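F-BAR domain only protein 1 (Danio rerio, PDB 5JP2) probably acts at an early step of clathrin-mediated endocytosis, and binds a peptide of Eps15 through its mu homology domain. Local coordinates at residues A22-I27 and K272-T277; L47-P52 and V128-Y133; N74-D79 and D96-D101. All blocks are in the same frame, centred on the assembly; numbering follows the deposited sequence.

Interaction 1: A22-I27 and K272-T277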
ATOM      1  N   ALA B  22      -3.133  11.185   1.868  1.00 25.51           N
ATOM      2  CA  ALA B  22      -2.899   9.977   1.088  1.00 23.58           C
ATOM      3  C   ALA B  22      -2.235   8.942   1.973  1.00 26.10           C
ATOM      4  O   ALA B  22      -1.219   9.221   2.609  1.00 34.11           O
ATOM      5  CB  ALA B  22      -2.036  10.235  -0.148  1.00 20.61           C
ATOM      6  N   ILE B  23      -2.824   7.756   2.004  1.00 42.73           N
ATOM      7  CA  ILE B  23      -2.339   6.623   2.773  1.00 25.69           C
ATOM      8  C   ILE B  23      -1.846   5.603   1.764  1.00 34.31           C
ATOM      9  O   ILE B  23      -2.632   5.113   0.952  1.00 32.43           O
ATOM     10  CB  ILE B  23      -3.439   6.035   3.667  1.00 26.89           C
ATOM     11  CG1 ILE B  23      -3.911   7.055   4.695  1.00 27.54           C
ATOM     12  CG2 ILE B  23      -2.972   4.796   4.357  1.00 35.19           C
ATOM     13  CD1 ILE B  23      -5.053   6.563   5.540  1.00 33.50           C
ATOM     14  N   THR B  24      -0.549   5.305   1.798  1.00 34.12           N
ATOM     15  CA  THR B  24       0.103   4.401   0.863  1.00 23.07           C
ATOM     16  C   THR B  24       0.733   3.255   1.643  1.00 26.35           C
ATOM     17  O   THR B  24       1.442   3.489   2.616  1.00 37.11           O
ATOM     18  CB  THR B  24       1.160   5.138   0.063  1.00 26.45           C
ATOM     19  OG1 THR B  24       0.555   6.274  -0.547  1.00 32.40           O
ATOM     20  CG2 THR B  24       1.722   4.264  -1.005  1.00 29.45           C
ATOM     21  N   GLU B  25       0.455   2.022   1.240  1.00 26.37           N
ATOM     22  CA  GLU B  25       0.934   0.866   1.980  1.00 30.87           C
ATOM     23  C   GLU B  25       1.535  -0.172   1.048  1.00 26.34           C
ATOM     24  O   GLU B  25       0.973  -0.457  -0.003  1.00 31.10           O
ATOM     25  CB  GLU B  25      -0.189   0.250   2.811  1.00 24.41           C
ATOM     26  CG  GLU B  25      -0.528   1.082   4.001  1.00 27.53           C
ATOM     27  CD  GLU B  25      -1.511   0.440   4.918  1.00 29.77           C
ATOM     28  OE1 GLU B  25      -1.936  -0.680   4.642  1.00 34.99           O
ATOM     29  OE2 GLU B  25      -1.883   1.068   5.917  1.00 35.25           O
ATOM     30  N   TYR B  26       2.694  -0.702   1.416  1.00 29.65           N
ATOM     31  CA  TYR B  26       3.308  -1.831   0.733  1.00 22.04           C
ATOM     32  C   TYR B  26       3.305  -3.059   1.633  1.00 28.65           C
ATOM     33  O   TYR B  26       3.479  -2.961   2.845  1.00 29.48           O
ATOM     34  CB  TYR B  26       4.731  -1.522   0.302  1.00 30.96           C
ATOM     35  CG  TYR B  26       4.796  -0.494  -0.772  1.00 33.05           C
ATOM     36  CD1 TYR B  26       4.711  -0.850  -2.102  1.00 38.21           C
ATOM     37  CD2 TYR B  26       4.920   0.841  -0.458  1.00 38.67           C
ATOM     38  CE1 TYR B  26       4.757   0.106  -3.086  1.00 51.68           C
ATOM     39  CE2 TYR B  26       4.972   1.795  -1.426  1.00 31.86           C
ATOM     40  CZ  TYR B  26       4.888   1.431  -2.737  1.00 42.55           C
ATOM     41  OH  TYR B  26       4.950   2.403  -3.701  1.00 56.75           O
ATOM     42  N   ILE B  27       3.095  -4.226   1.041  1.00 29.69           N
ATOM     43  CA  ILE B  27       2.999  -5.444   1.821  1.00 20.57           C
ATOM     44  C   ILE B  27       3.989  -6.474   1.301  1.00 30.53           C
ATOM     45  O   ILE B  27       4.042  -6.761   0.102  1.00 25.87           O
ATOM     46  CB  ILE B  27       1.560  -5.999   1.851  1.00 24.93           C
ATOM     47  CG1 ILE B  27       1.508  -7.242   2.738  1.00 26.19           C
ATOM     48  CG2 ILE B  27       1.021  -6.250   0.459  1.00 32.86           C
ATOM     49  CD1 ILE B  27       0.144  -7.681   3.126  1.00 29.93           C
ATOM     50  N   LYS B 272      -6.955   9.596  -0.170  1.00 32.37           N
ATOM     51  CA  LYS B 272      -6.605   8.600  -1.163  1.00 24.34           C
ATOM     52  C   LYS B 272      -5.901   7.447  -0.462  1.00 31.11           C
ATOM     53  O   LYS B 272      -4.970   7.670   0.315  1.00 38.06           O
ATOM     54  CB  LYS B 272      -5.716   9.220  -2.235  1.00 25.27           C
ATOM     55  CG  LYS B 272      -5.465   8.341  -3.435  1.00 35.58           C
ATOM     56  CD  LYS B 272      -4.797   9.104  -4.563  1.00 41.52           C
ATOM     57  CE  LYS B 272      -4.529   8.213  -5.774  1.00 73.65           C
ATOM     58  NZ  LYS B 272      -3.852   8.923  -6.899  1.00 80.32           N
ATOM     59  N   LYS B 273      -6.393   6.227  -0.685  1.00 36.06           N
ATOM     60  CA  LYS B 273      -5.836   5.012  -0.104  1.00 26.20           C
ATOM     61  C   LYS B 273      -5.390   4.068  -1.207  1.00 30.26           C
ATOM     62  O   LYS B 273      -6.194   3.695  -2.060  1.00 34.63           O
ATOM     63  CB  LYS B 273      -6.857   4.324   0.791  1.00 27.97           C
ATOM     64  CG  LYS B 273      -7.478   5.233   1.758  1.00 24.42           C
ATOM     65  CD  LYS B 273      -8.325   4.488   2.722  1.00 26.68           C
ATOM     66  CE  LYS B 273      -9.143   5.452   3.536  1.00 32.82           C
ATOM     67  NZ  LYS B 273      -9.680   4.829   4.756  1.00 39.59           N
ATOM     68  N   ARG B 274      -4.117   3.687  -1.194  1.00 29.75           N
ATOM     69  CA  ARG B 274      -3.572   2.786  -2.195  1.00 28.79           C
ATOM     70  C   ARG B 274      -2.599   1.804  -1.559  1.00 32.88           C
ATOM     71  O   ARG B 274      -1.923   2.118  -0.581  1.00 39.05           O
ATOM     72  CB  ARG B 274      -2.877   3.546  -3.317  1.00 37.75           C
ATOM     73  CG  ARG B 274      -1.752   4.419  -2.861  1.00 56.50           C
ATOM     74  CD  ARG B 274      -1.165   5.197  -4.019  1.00 59.16           C
ATOM     75  NE  ARG B 274       0.071   5.878  -3.650  1.00 56.64           N
ATOM     76  CZ  ARG B 274       0.857   6.507  -4.509  1.00 49.71           C
ATOM     77  NH1 ARG B 274       0.536   6.541  -5.789  1.00 66.98           N
ATOM     78  NH2 ARG B 274       1.964   7.099  -4.090  1.00 64.66           N
ATOM     79  N   PHE B 275      -2.546   0.600  -2.112  1.00 32.26           N
ATOM     80  CA  PHE B 275      -1.584  -0.365  -1.632  1.00 31.44           C
ATOM     81  C   PHE B 275      -1.052  -1.196  -2.786  1.00 31.34           C
ATOM     82  O   PHE B 275      -1.663  -1.287  -3.846  1.00 34.44           O
ATOM     83  CB  PHE B 275      -2.185  -1.237  -0.537  1.00 29.94           C
ATOM     84  CG  PHE B 275      -3.380  -2.026  -0.958  1.00 30.27           C
ATOM     85  CD1 PHE B 275      -3.241  -3.167  -1.729  1.00 37.08           C
ATOM     86  CD2 PHE B 275      -4.637  -1.664  -0.539  1.00 32.36           C
ATOM     87  CE1 PHE B 275      -4.331  -3.909  -2.088  1.00 31.47           C
ATOM     88  CE2 PHE B 275      -5.733  -2.404  -0.892  1.00 34.49           C
ATOM     89  CZ  PHE B 275      -5.581  -3.526  -1.667  1.00 31.98           C
ATOM     90  N   ALA B 276       0.110  -1.794  -2.562  1.00 28.39           N
ATOM     91  CA  ALA B 276       0.755  -2.605  -3.577  1.00 29.40           C
ATOM     92  C   ALA B 276       1.597  -3.679  -2.904  1.00 30.63           C
ATOM     93  O   ALA B 276       2.019  -3.541  -1.760  1.00 29.06           O
ATOM     94  CB  ALA B 276       1.624  -1.759  -4.502  1.00 25.25           C
ATOM     95  N   THR B 277       1.852  -4.746  -3.649  1.00 32.41           N
ATOM     96  CA  THR B 277       2.754  -5.776  -3.177  1.00 27.15           C
ATOM     97  C   THR B 277       4.191  -5.300  -3.285  1.00 33.68           C
ATOM     98  O   THR B 277       4.568  -4.610  -4.227  1.00 40.22           O
ATOM     99  CB  THR B 277       2.611  -7.062  -3.983  1.00 23.13           C
ATOM    100  OG1 THR B 277       2.695  -6.774  -5.369  1.00 26.03           O
ATOM    101  CG2 THR B 277       1.344  -7.737  -3.693  1.00 22.54           C
TER

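Interaction 2: L47-P52 and V128-Y133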
ATOM      1  N   LEU B  47       1.931   8.208   5.348  1.00 36.25           N
ATOM      2  CA  LEU B  47       0.859   9.197   5.351  1.00 29.74           C
ATOM      3  C   LEU B  47       1.372  10.529   4.828  1.00 26.22           C
ATOM      4  O   LEU B  47       2.260  11.132   5.425  1.00 31.89           O
ATOM      5  CB  LEU B  47       0.281   9.376   6.747  1.00 25.52           C
ATOM      6  CG  LEU B  47      -0.798  10.439   6.914  1.00 30.73           C
ATOM      7  CD1 LEU B  47      -2.027  10.126   6.099  1.00 28.55           C
ATOM      8  CD2 LEU B  47      -1.165  10.555   8.367  1.00 39.25           C
ATOM      9  N   THR B  48       0.814  10.979   3.722  1.00 24.91           N
ATOM     10  CA  THR B  48       1.169  12.253   3.129  1.00 24.30           C
ATOM     11  C   THR B  48      -0.036  13.188   3.207  1.00 29.35           C
ATOM     12  O   THR B  48      -1.182  12.750   3.138  1.00 29.22           O
ATOM     13  CB  THR B  48       1.632  12.052   1.681  1.00 27.32           C
ATOM     14  OG1 THR B  48       2.877  11.363   1.683  1.00 45.37           O
ATOM     15  CG2 THR B  48       1.828  13.348   0.976  1.00 29.03           C
ATOM     16  N   MET B  49       0.215  14.478   3.400  1.00 34.11           N
ATOM     17  CA  MET B  49      -0.853  15.461   3.348  1.00 24.21           C
ATOM     18  C   MET B  49      -0.536  16.501   2.290  1.00 28.79           C
ATOM     19  O   MET B  49       0.611  16.913   2.136  1.00 36.69           O
ATOM     20  CB  MET B  49      -1.083  16.123   4.691  1.00 29.02           C
ATOM     21  CG  MET B  49      -2.247  17.072   4.660  1.00 39.05           C
ATOM     22  SD  MET B  49      -2.724  17.709   6.249  1.00 44.22           S
ATOM     23  CE  MET B  49      -3.471  16.296   7.001  1.00 28.88           C
ATOM     24  N   SER B  50      -1.559  16.896   1.543  1.00 35.34           N
ATOM     25  CA  SER B  50      -1.428  17.842   0.448  1.00 31.69           C
ATOM     26  C   SER B  50      -2.128  19.154   0.793  1.00 33.35           C
ATOM     27  O   SER B  50      -3.155  19.168   1.472  1.00 27.21           O
ATOM     28  CB  SER B  50      -2.008  17.247  -0.832  1.00 30.99           C
ATOM     29  OG  SER B  50      -1.686  18.047  -1.943  1.00 44.98           O
ATOM     30  N   PHE B  51      -1.551  20.260   0.332  1.00 32.27           N
ATOM     31  CA  PHE B  51      -2.049  21.595   0.604  1.00 32.07           C
ATOM     32  C   PHE B  51      -2.252  22.367  -0.691  1.00 33.48           C
ATOM     33  O   PHE B  51      -1.386  22.349  -1.565  1.00 34.92           O
ATOM     34  CB  PHE B  51      -1.090  22.388   1.496  1.00 39.13           C
ATOM     35  CG  PHE B  51      -0.983  21.869   2.886  1.00 28.15           C
ATOM     36  CD1 PHE B  51      -0.178  20.794   3.181  1.00 27.83           C
ATOM     37  CD2 PHE B  51      -1.676  22.467   3.902  1.00 23.28           C
ATOM     38  CE1 PHE B  51      -0.085  20.333   4.456  1.00 28.34           C
ATOM     39  CE2 PHE B  51      -1.584  22.003   5.168  1.00 26.69           C
ATOM     40  CZ  PHE B  51      -0.787  20.931   5.449  1.00 25.48           C
ATOM     41  N   PRO B  52      -3.350  23.101  -0.811  1.00 40.17           N
ATOM     42  CA  PRO B  52      -3.576  23.874  -2.033  1.00 39.53           C
ATOM     43  C   PRO B  52      -2.645  25.068  -2.074  1.00 35.07           C
ATOM     44  O   PRO B  52      -2.351  25.677  -1.050  1.00 43.58           O
ATOM     45  CB  PRO B  52      -5.040  24.302  -1.914  1.00 34.10           C
ATOM     46  CG  PRO B  52      -5.336  24.258  -0.476  1.00 39.60           C
ATOM     47  CD  PRO B  52      -4.492  23.169   0.112  1.00 34.82           C
ATOM     48  N   VAL B 128       3.267  17.075   1.811  1.00 37.07           N
ATOM     49  CA  VAL B 128       4.040  17.032   3.044  1.00 25.30           C
ATOM     50  C   VAL B 128       3.945  15.641   3.657  1.00 31.72           C
ATOM     51  O   VAL B 128       2.848  15.104   3.819  1.00 38.55           O
ATOM     52  CB  VAL B 128       3.536  18.084   4.039  1.00 30.56           C
ATOM     53  CG1 VAL B 128       4.288  17.984   5.309  1.00 36.39           C
ATOM     54  CG2 VAL B 128       3.681  19.456   3.435  1.00 36.11           C
ATOM     55  N   ALA B 129       5.081  15.106   4.085  1.00 36.97           N
ATOM     56  CA  ALA B 129       5.165  13.753   4.620  1.00 35.88           C
ATOM     57  C   ALA B 129       4.957  13.798   6.123  1.00 29.76           C
ATOM     58  O   ALA B 129       5.746  14.399   6.845  1.00 52.97           O
ATOM     59  CB  ALA B 129       6.508  13.123   4.267  1.00 43.72           C
ATOM     60  N   LEU B 130       3.859  13.221   6.588  1.00 36.79           N
ATOM     61  CA  LEU B 130       3.550  13.234   8.009  1.00 26.84           C
ATOM     62  C   LEU B 130       4.120  12.049   8.787  1.00 33.63           C
ATOM     63  O   LEU B 130       4.540  12.218   9.933  1.00 45.31           O
ATOM     64  CB  LEU B 130       2.041  13.305   8.201  1.00 30.13           C
ATOM     65  CG  LEU B 130       1.385  14.536   7.577  1.00 35.67           C
ATOM     66  CD1 LEU B 130      -0.070  14.641   7.969  1.00 37.60           C
ATOM     67  CD2 LEU B 130       2.120  15.777   8.000  1.00 41.14           C
ATOM     68  N   LEU B 131       4.057  10.835   8.243  1.00 38.14           N
ATOM     69  CA  LEU B 131       4.280   9.661   9.073  1.00 31.68           C
ATOM     70  C   LEU B 131       4.751   8.470   8.255  1.00 38.08           C
ATOM     71  O   LEU B 131       4.337   8.289   7.112  1.00 32.47           O
ATOM     72  CB  LEU B 131       3.000   9.308   9.808  1.00 40.03           C
ATOM     73  CG  LEU B 131       3.000   8.178  10.807  1.00 46.14           C
ATOM     74  CD1 LEU B 131       3.374   8.699  12.157  1.00 56.57           C
ATOM     75  CD2 LEU B 131       1.614   7.602  10.833  1.00 49.71           C
ATOM     76  N   LYS B 132       5.613   7.652   8.867  1.00 34.34           N
ATOM     77  CA  LYS B 132       5.940   6.313   8.400  1.00 32.83           C
ATOM     78  C   LYS B 132       5.513   5.326   9.476  1.00 31.97           C
ATOM     79  O   LYS B 132       5.521   5.651  10.658  1.00 32.73           O
ATOM     80  CB  LYS B 132       7.427   6.145   8.124  1.00 39.53           C
ATOM     81  CG  LYS B 132       8.021   7.221   7.279  1.00 46.20           C
ATOM     82  CD  LYS B 132       7.371   7.328   5.934  1.00 53.34           C
ATOM     83  CE  LYS B 132       8.242   8.148   5.003  1.00 66.45           C
ATOM     84  NZ  LYS B 132       7.611   8.353   3.679  1.00 94.06           N
ATOM     85  N   TYR B 133       5.124   4.123   9.075  1.00 28.81           N
ATOM     86  CA  TYR B 133       4.660   3.160  10.059  1.00 24.49           C
ATOM     87  C   TYR B 133       4.787   1.747   9.509  1.00 27.02           C
ATOM     88  O   TYR B 133       4.988   1.537   8.317  1.00 30.10           O
ATOM     89  CB  TYR B 133       3.223   3.460  10.516  1.00 28.72           C
ATOM     90  CG  TYR B 133       2.175   3.453   9.443  1.00 32.07           C
ATOM     91  CD1 TYR B 133       1.949   4.568   8.666  1.00 30.55           C
ATOM     92  CD2 TYR B 133       1.412   2.330   9.205  1.00 27.88           C
ATOM     93  CE1 TYR B 133       0.991   4.568   7.683  1.00 28.34           C
ATOM     94  CE2 TYR B 133       0.459   2.318   8.221  1.00 22.94           C
ATOM     95  CZ  TYR B 133       0.246   3.445   7.467  1.00 26.14           C
ATOM     96  OH  TYR B 133      -0.704   3.440   6.483  1.00 33.54           O
TER

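Interaction 3: N74-D79 and D96-D101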
ATOM      1  N   ASN B  74      -8.192   3.602  14.294  0.50 91.51           N
ATOM      2  CA  ASN B  74      -8.083   2.172  14.003  0.50 76.99           C
ATOM      3  C   ASN B  74      -6.626   1.758  13.832  0.50 74.90           C
ATOM      4  O   ASN B  74      -6.259   1.057  12.891  0.50 70.13           O
ATOM      5  CB  ASN B  74      -8.909   1.788  12.775  0.50 76.25           C
ATOM      6  CG  ASN B  74      -9.069   0.289  12.631  0.50 83.02           C
ATOM      7  OD1 ASN B  74      -9.000  -0.450  13.613  0.50 99.83           O
ATOM      8  ND2 ASN B  74      -9.268  -0.171  11.404  0.50 72.79           N
ATOM      9  N   ILE B  75      -5.786   2.195  14.767  1.00 65.70           N
ATOM     10  CA  ILE B  75      -4.352   1.992  14.679  1.00 60.38           C
ATOM     11  C   ILE B  75      -3.874   0.847  15.558  1.00 59.04           C
ATOM     12  O   ILE B  75      -2.675   0.707  15.779  1.00 63.03           O
ATOM     13  CB  ILE B  75      -3.610   3.285  15.012  1.00 73.95           C
ATOM     14  CG1 ILE B  75      -4.033   3.781  16.384  1.00 57.89           C
ATOM     15  CG2 ILE B  75      -3.921   4.331  13.965  1.00 78.19           C
ATOM     16  CD1 ILE B  75      -3.186   4.884  16.889  1.00 70.98           C
ATOM     17  N   SER B  76      -4.792   0.082  16.142  1.00 74.35           N
ATOM     18  CA  SER B  76      -4.403  -1.060  16.957  1.00 64.60           C
ATOM     19  C   SER B  76      -3.507  -2.038  16.205  1.00 45.12           C
ATOM     20  O   SER B  76      -2.699  -2.715  16.834  1.00 51.38           O
ATOM     21  CB  SER B  76      -5.638  -1.775  17.478  1.00 51.94           C
ATOM     22  OG  SER B  76      -6.408  -2.259  16.402  1.00 72.95           O
ATOM     23  N   ARG B  77      -3.630  -2.131  14.886  1.00 48.75           N
ATOM     24  CA  ARG B  77      -2.841  -3.069  14.104  1.00 44.32           C
ATOM     25  C   ARG B  77      -1.456  -2.550  13.749  1.00 48.27           C
ATOM     26  O   ARG B  77      -0.676  -3.290  13.153  1.00 59.77           O
ATOM     27  CB  ARG B  77      -3.567  -3.450  12.810  1.00 85.50           C
ATOM     28  CG  ARG B  77      -4.737  -4.411  12.975  1.00 90.25           C
ATOM     29  CD  ARG B  77      -5.255  -4.841  11.614  1.00 82.91           C
ATOM     30  NE  ARG B  77      -6.316  -5.837  11.686  1.00 90.71           N
ATOM     31  CZ  ARG B  77      -6.629  -6.657  10.686  1.00109.45           C
ATOM     32  NH1 ARG B  77      -5.953  -6.606   9.543  1.00 82.76           N
ATOM     33  NH2 ARG B  77      -7.608  -7.537  10.829  1.00114.20           N
ATOM     34  N   VAL B  78      -1.127  -1.319  14.083  1.00 42.46           N
ATOM     35  CA  VAL B  78       0.162  -0.746  13.725  1.00 39.01           C
ATOM     36  C   VAL B  78       1.156  -0.971  14.850  1.00 38.28           C
ATOM     37  O   VAL B  78       0.859  -0.721  16.020  1.00 46.80           O
ATOM     38  CB  VAL B  78       0.029   0.744  13.388  1.00 42.84           C
ATOM     39  CG1 VAL B  78       1.383   1.329  13.055  1.00 48.07           C
ATOM     40  CG2 VAL B  78      -0.884   0.900  12.218  1.00 36.77           C
ATOM     41  N   ASP B  79       2.325  -1.482  14.498  1.00 42.43           N
ATOM     42  CA  ASP B  79       3.343  -1.777  15.493  1.00 51.61           C
ATOM     43  C   ASP B  79       4.166  -0.549  15.867  1.00 50.92           C
ATOM     44  O   ASP B  79       4.589  -0.426  17.018  1.00 49.95           O
ATOM     45  CB  ASP B  79       4.258  -2.892  14.985  1.00 42.31           C
ATOM     46  CG  ASP B  79       3.527  -4.202  14.771  1.00 40.55           C
ATOM     47  OD1 ASP B  79       2.484  -4.439  15.419  1.00 44.57           O
ATOM     48  OD2 ASP B  79       4.008  -5.008  13.955  1.00 52.49           O
ATOM     49  N   ASP B  96      -4.332   6.270  24.665  1.00106.91           N
ATOM     50  CA  ASP B  96      -5.397   5.621  23.916  1.00 95.95           C
ATOM     51  C   ASP B  96      -4.797   4.668  22.890  1.00 93.20           C
ATOM     52  O   ASP B  96      -3.987   5.094  22.058  1.00 94.51           O
ATOM     53  CB  ASP B  96      -6.291   6.652  23.240  1.00 82.90           C
ATOM     54  CG  ASP B  96      -7.529   6.034  22.611  1.00 84.14           C
ATOM     55  OD1 ASP B  96      -7.497   4.859  22.199  1.00 84.66           O
ATOM     56  OD2 ASP B  96      -8.561   6.721  22.556  1.00 80.59           O
ATOM     57  N   PRO B  97      -5.122   3.376  22.949  1.00101.66           N
ATOM     58  CA  PRO B  97      -4.518   2.421  22.010  1.00 95.58           C
ATOM     59  C   PRO B  97      -5.038   2.518  20.588  1.00 98.84           C
ATOM     60  O   PRO B  97      -4.303   2.163  19.659  1.00 85.45           O
ATOM     61  CB  PRO B  97      -4.870   1.070  22.632  1.00 94.17           C
ATOM     62  CG  PRO B  97      -6.156   1.338  23.321  1.00 90.97           C
ATOM     63  CD  PRO B  97      -6.047   2.719  23.882  1.00 93.19           C
ATOM     64  N   ASP B  98      -6.290   2.924  20.385  1.00100.94           N
ATOM     65  CA  ASP B  98      -6.889   2.937  19.056  1.00 90.40           C
ATOM     66  C   ASP B  98      -6.856   4.290  18.368  1.00 75.61           C
ATOM     67  O   ASP B  98      -7.342   4.397  17.240  1.00 74.11           O
ATOM     68  CB  ASP B  98      -8.333   2.452  19.120  1.00103.04           C
ATOM     69  CG  ASP B  98      -8.459   0.979  18.820  1.00116.24           C
ATOM     70  OD1 ASP B  98      -7.795   0.518  17.872  1.00101.07           O
ATOM     71  OD2 ASP B  98      -9.213   0.286  19.534  1.00119.40           O
ATOM     72  N   THR B  99      -6.321   5.324  19.013  1.00 77.71           N
ATOM     73  CA  THR B  99      -6.384   6.678  18.483  1.00 65.56           C
ATOM     74  C   THR B  99      -5.158   7.465  18.924  1.00 62.38           C
ATOM     75  O   THR B  99      -4.673   7.273  20.038  1.00 72.03           O
ATOM     76  CB  THR B  99      -7.667   7.346  18.974  1.00 62.64           C
ATOM     77  OG1 THR B  99      -8.773   6.845  18.216  1.00 75.67           O
ATOM     78  CG2 THR B  99      -7.599   8.840  18.857  1.00 74.07           C
ATOM     79  N   LYS B 100      -4.667   8.357  18.062  1.00 55.16           N
ATOM     80  CA  LYS B 100      -3.604   9.266  18.468  1.00 58.54           C
ATOM     81  C   LYS B 100      -3.715  10.595  17.737  1.00 43.60           C
ATOM     82  O   LYS B 100      -3.979  10.629  16.536  1.00 52.38           O
ATOM     83  CB  LYS B 100      -2.213   8.681  18.223  1.00 59.56           C
ATOM     84  CG  LYS B 100      -1.189   9.310  19.150  1.00 69.66           C
ATOM     85  CD  LYS B 100       0.247   9.026  18.776  1.00 75.83           C
ATOM     86  CE  LYS B 100       1.157   9.485  19.901  1.00 62.65           C
ATOM     87  NZ  LYS B 100       0.626  10.718  20.547  1.00 79.68           N
ATOM     88  N   ASP B 101      -3.428  11.674  18.454  1.00 43.83           N
ATOM     89  CA  ASP B 101      -3.594  13.030  17.966  1.00 43.62           C
ATOM     90  C   ASP B 101      -2.259  13.678  17.646  1.00 41.58           C
ATOM     91  O   ASP B 101      -1.247  13.421  18.299  1.00 46.08           O
ATOM     92  CB  ASP B 101      -4.316  13.912  18.985  1.00 63.94           C
ATOM     93  CG  ASP B 101      -5.769  13.568  19.129  1.00 46.41           C
ATOM     94  OD1 ASP B 101      -6.080  12.456  19.579  1.00 54.40           O
ATOM     95  OD2 ASP B 101      -6.601  14.405  18.759  1.00 48.71           O
TER

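Interaction 1: A22-I27 and K272-T277
Arg274 and Thr24 run alongside each other in the same direction on two parallel neighbours of the long mixed sheet, strands 17-31 and 266-283. Arg274 CB leaves the sheet on the face that also carries Ala22, Tyr26, Lys272 and Ala276. With chi1 at 59°, Arg274 CG sits between the backbone N and the carbonyl carbon and comes to 3.8 Å from Thr24 OG1. From there the chain runs extended: Arg274 CD passes 4.0 Å from Thr24 OG1, and Arg274 NE donates to that hydroxyl oxygen at 3.2 Å in a fairly straight bond (165°). The hydroxyl oxygen lies at the guanidinium edge, only 10° out of its plane, while Thr24 CG2 packs 3.5 Å from Arg274 NE. On the same face Tyr26 CE1 touches Ala276 CB at 3.9 Å.

Five backbone hydrogen bonds join the strands, from Ile23 N to Lys272 O (2.7 Å) through Ile27 N to Ala276 O. On the face of Ile23, Glu25 and Ile27, Glu25 is buried and bonds to Ser255 and Tyr133. Thr24 both packs on an aromatic side chain of the bound peptide and holds Arg274 NE. That bond probably limits rotation of the guanidinium, while NH2 bonds to the peptide backbone and the guanidinium makes a cation-pi contact with an aromatic side chain of the peptide.

Interaction 2: L47-P52 and V128-Y133
Leu47 O is gripped by two successive backbone amides, Leu130 N at 2.9 Å and, weakly, Leu131 N at 3.4 Å. This is a classic beta bulge between antiparallel strands 39-52 and 125-137, with Leu130 as the extra residue. Its backbone adopts a helix-like conformation (psi -42°), which turns both amides toward the one carbonyl. Leu47 N returns a bond to Leu131 O. Beyond the bulge the register resumes with Thr48 opposite Ala129, a non-hydrogen-bonded pair, and then Met49 opposite Val128, a hydrogen-bonded pair in which Met49 N reaches Val128 O at 2.7 Å.

The bulge also directs the Leu130 side chain toward strand 39-52. Leu130 CB lies 3.5 Å from Leu47 O. The Leu130 and Met49 side chains cross obliquely, Leu130 CD1 touching Met49 CB at 3.7 Å and the bent-back Met49 CE at 3.9 Å. An alanine in place of Leu130 would probably open a gap beside Met49 and leave its methyl end freer to turn, because CG and both CD atoms would be gone. Phe70 of strand 69-73 packs on Leu130 as well.

Thr48 lies on the other face of the sheet, where an apolar side chain of the bound peptide packs on it and Asp46 takes its hydroxyl. On the buried face, Leu47 CB meets Leu131 CB, and Leu72 touches both leucines. Toward helix 106-119, Phe51 CE1 reaches Val128 CG2 at 4.0 Å, the methyl approaching the ring obliquely.

Interaction 3: N74-D79 and D96-D101
A type I beta turn from Ile75 to Val78, just after strand 69-73, meets the Asx turn that leads into strand 99-104, with Ile75 and Ser76 touching Asp98. The two strands are antiparallel neighbours in a four-stranded sheet, and the contact lies at the surface where they pass into turns. Each turn is closed by its own bond: Val78 N donates to Ile75 O at 3.1 Å, and Asp98 N donates to Asp96 OD1 at 2.9 Å, 27° out of the carboxylate plane.

Ile75 supplies the apolar part. Its chi1 of 56° places Ile75 CG1 between the backbone N and the carbonyl carbon, 3.5 Å from Asp98 O. Ile75 CD1 then continues alongside the opposing backbone, 3.8 Å from Thr99 N, to meet Lys100 CB at 4.1 Å. Ile75, also packed by Leu257, is buried, whereas Asn74 and Ser76 beside it are exposed.

The Asp98 carboxylate comes near Ser76, with Asp98 OD1 3.2 Å from Ser76 CB; Ser76 OG is 3.4 Å from Asp98 OD1, but the angle is poor for a hydrogen bond. Lys100 sends its amino group away, to a weak bond with Asp91 O. The side chains thus divide the work: Ile75 packs across the contact, against the backbone of Asp98 and Thr99 and against Lys100 CB, while Asp96 shapes its own turn.

How the interactions relate
Interactions 1 and 2 are neighbours in the same mixed sheet, their centres about 13 Å apart. Strands 17-31 and 39-52 lie side by side, so the order across is 125-137, 39-52, 17-31, 266-283. The two contacts touch through Glu25 OE2 and Tyr133 OH, 2.7 Å apart. Interaction 3 lies where strands 69-73 and 99-104, neighbours in a four-stranded antiparallel sheet, pass into turns, with its centre about 18 Å from each of the others; it touches interaction 2 where Val78 packs on Tyr133. Along the chain the contacts are nested, 3 within 2 within 1, so the first and last strands of the domain pair near its centre. Residues of interactions 1 and 2 together form part of the peptide-binding face.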